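Hyperosmolarity resistance protein Emb (Staphylococcus epidermidis, PDB 6GV5) probably mediates adherence of the bacterium to surface-immobilized fibronectin, as a giant cell-surface protein built from repeated helical modules. Local coordinates at residues Val62-Ala67 and Gln116-Ala121. Residues are numbered along the deposited sequence; the frame is centred on the assembly and turned at random.
Sequences VAVAKA and QEINDA
Ile-118, on helix 108-123, meets Ala-63 and Val-64 near the C-terminal end of helix 40-65, and almost the whole contact rests on this one branched side chain. Along the second helix, Gln-116 comes first and faces away from the partner; its NE2 donates to Asp-120 OD1 at 2.9 Å, approaching 44° above the carboxylate plane, a bond that joins two exposed polar side chains one turn apart on the outside of the helix. Glu-117 turns elsewhere, its side chain touching Lys-93 of helix 81-99. Ile-118 then points toward the other helix, a buried place that suits a long, branched apolar chain, and divides its work between two branches. CG2, set anti to the backbone N, lies 3.9 Å from Ala-63 CB, whereas the longer arm, with chi1 at -66° and the chain extended beyond it, carries CD1 to 3.9 Å from Val-64 CG2. Alanine suits position 63 because a lone methyl lets the backbones come close, with the CA atoms of Ala-63 and Ile-118 6.9 Å apart; beta-branched valine offers CG2 to the isoleucine tip from the flank. Asn-119 stands at the margin, its OD1 4.4 Å from Ala-63 CB, a loose contact where a polar amide can border the apolar patch. Just past the end of helix 40-65, Lys-66 NZ forms a salt bridge with Glu-122, a second link to helix 108-123. With Ala-90 of helix 81-99 touching Ile-118, Ala-63 and Ile-118 lie buried where the three helices meet, Val-64 nearer the border, an arrangement characteristic of a three-helix bundle, here within the FIVAR region.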
loop_
_atom_site.group_PDB
_atom_site.type_symbol
_atom_site.label_atom_id
_atom_site.label_comp_id
_atom_site.label_asym_id
_atom_site.label_seq_id
_atom_site.Cartn_x
_atom_site.Cartn_y
_atom_site.Cartn_z
ATOM N N VAL A 62 8.135 1.551 2.028
ATOM C CA VAL A 62 9.421 1.380 2.689
ATOM C C VAL A 62 10.202 0.259 2.027
ATOM O O VAL A 62 11.402 0.394 1.769
ATOM C CB VAL A 62 9.221 1.111 4.188
ATOM C CG1 VAL A 62 10.531 0.677 4.850
ATOM C CG2 VAL A 62 8.677 2.363 4.871
ATOM N N ALA A 63 9.532 -0.862 1.732
ATOM C CA ALA A 63 10.229 -2.002 1.148
ATOM C C ALA A 63 10.824 -1.645 -0.202
ATOM O O ALA A 63 11.929 -2.094 -0.546
ATOM C CB ALA A 63 9.276 -3.186 0.999
ATOM N N VAL A 64 10.110 -0.839 -0.984
ATOM C CA VAL A 64 10.605 -0.425 -2.293
ATOM C C VAL A 64 11.677 0.649 -2.143
ATOM O O VAL A 64 12.721 0.591 -2.791
ATOM C CB VAL A 64 9.430 0.055 -3.166
ATOM C CG1 VAL A 64 9.932 0.704 -4.443
ATOM C CG2 VAL A 64 8.510 -1.107 -3.472
ATOM N N ALA A 65 11.445 1.624 -1.264
ATOM C CA ALA A 65 12.354 2.755 -1.166
ATOM C C ALA A 65 13.719 2.365 -0.629
ATOM O O ALA A 65 14.695 3.072 -0.893
ATOM C CB ALA A 65 11.757 3.846 -0.277
ATOM N N LYS A 66 13.812 1.270 0.129
ATOM C CA LYS A 66 15.085 0.861 0.702
ATOM C C LYS A 66 15.949 0.053 -0.268
ATOM O O LYS A 66 16.998 -0.437 0.136
ATOM C CB LYS A 66 14.839 0.047 1.977
ATOM C CG LYS A 66 14.233 -1.325 1.742
ATOM C CD LYS A 66 13.938 -2.071 3.048
ATOM C CE LYS A 66 15.200 -2.390 3.819
ATOM N NZ LYS A 66 14.901 -3.247 5.007
ATOM N N ALA A 67 15.554 -0.098 -1.536
ATOM C CA ALA A 67 16.234 -1.057 -2.400
ATOM C C ALA A 67 17.701 -0.703 -2.618
ATOM O O ALA A 67 18.551 -1.596 -2.683
ATOM C CB ALA A 67 15.509 -1.158 -3.739
ATOM N N GLN A 116 5.443 -9.349 0.775
ATOM C CA GLN A 116 6.074 -10.599 1.183
ATOM C C GLN A 116 7.067 -11.080 0.135
ATOM O O GLN A 116 8.122 -11.618 0.486
ATOM C CB GLN A 116 5.000 -11.661 1.447
ATOM C CG GLN A 116 5.529 -12.864 2.214
ATOM C CD GLN A 116 6.052 -12.496 3.597
ATOM O OE1 GLN A 116 5.290 -12.064 4.465
ATOM N NE2 GLN A 116 7.360 -12.655 3.804
ATOM N N GLU A 117 6.759 -10.881 -1.155
ATOM C CA GLU A 117 7.698 -11.254 -2.210
ATOM C C GLU A 117 8.987 -10.447 -2.109
ATOM O O GLU A 117 10.088 -10.988 -2.264
ATOM C CB GLU A 117 7.063 -11.053 -3.588
ATOM C CG GLU A 117 5.947 -12.043 -3.905
ATOM C CD GLU A 117 5.379 -11.881 -5.304
ATOM O OE1 GLU A 117 5.995 -11.166 -6.126
ATOM O OE2 GLU A 117 4.312 -12.472 -5.584
ATOM N N ILE A 118 8.870 -9.140 -1.860
ATOM C CA ILE A 118 10.067 -8.318 -1.676
ATOM C C ILE A 118 10.844 -8.775 -0.446
ATOM O O ILE A 118 12.067 -8.941 -0.490
ATOM C CB ILE A 118 9.683 -6.832 -1.569
ATOM C CG1 ILE A 118 9.108 -6.327 -2.896
ATOM C CG2 ILE A 118 10.885 -5.998 -1.147
ATOM C CD1 ILE A 118 8.415 -4.976 -2.788
ATOM N N ASN A 119 10.142 -8.974 0.678
ATOM C CA ASN A 119 10.819 -9.358 1.910
ATOM C C ASN A 119 11.491 -10.717 1.781
ATOM O O ASN A 119 12.604 -10.908 2.277
ATOM C CB ASN A 119 9.826 -9.356 3.071
ATOM C CG ASN A 119 9.376 -7.956 3.449
ATOM O OD1 ASN A 119 9.999 -6.965 3.069
ATOM N ND2 ASN A 119 8.291 -7.870 4.208
ATOM N N ASP A 120 10.829 -11.680 1.126
ATOM C CA ASP A 120 11.447 -12.985 0.919
ATOM C C ASP A 120 12.715 -12.852 0.085
ATOM O O ASP A 120 13.755 -13.443 0.406
ATOM C CB ASP A 120 10.466 -13.935 0.231
ATOM C CG ASP A 120 9.349 -14.403 1.157
ATOM O OD1 ASP A 120 9.406 -14.110 2.372
ATOM O OD2 ASP A 120 8.414 -15.066 0.662
ATOM N N ALA A 121 12.645 -12.081 -1.000
ATOM C CA ALA A 121 13.820 -11.912 -1.844
ATOM C C ALA A 121 14.923 -11.162 -1.109
ATOM O O ALA A 121 16.113 -11.471 -1.271
ATOM C CB ALA A 121 13.446 -11.185 -3.137
#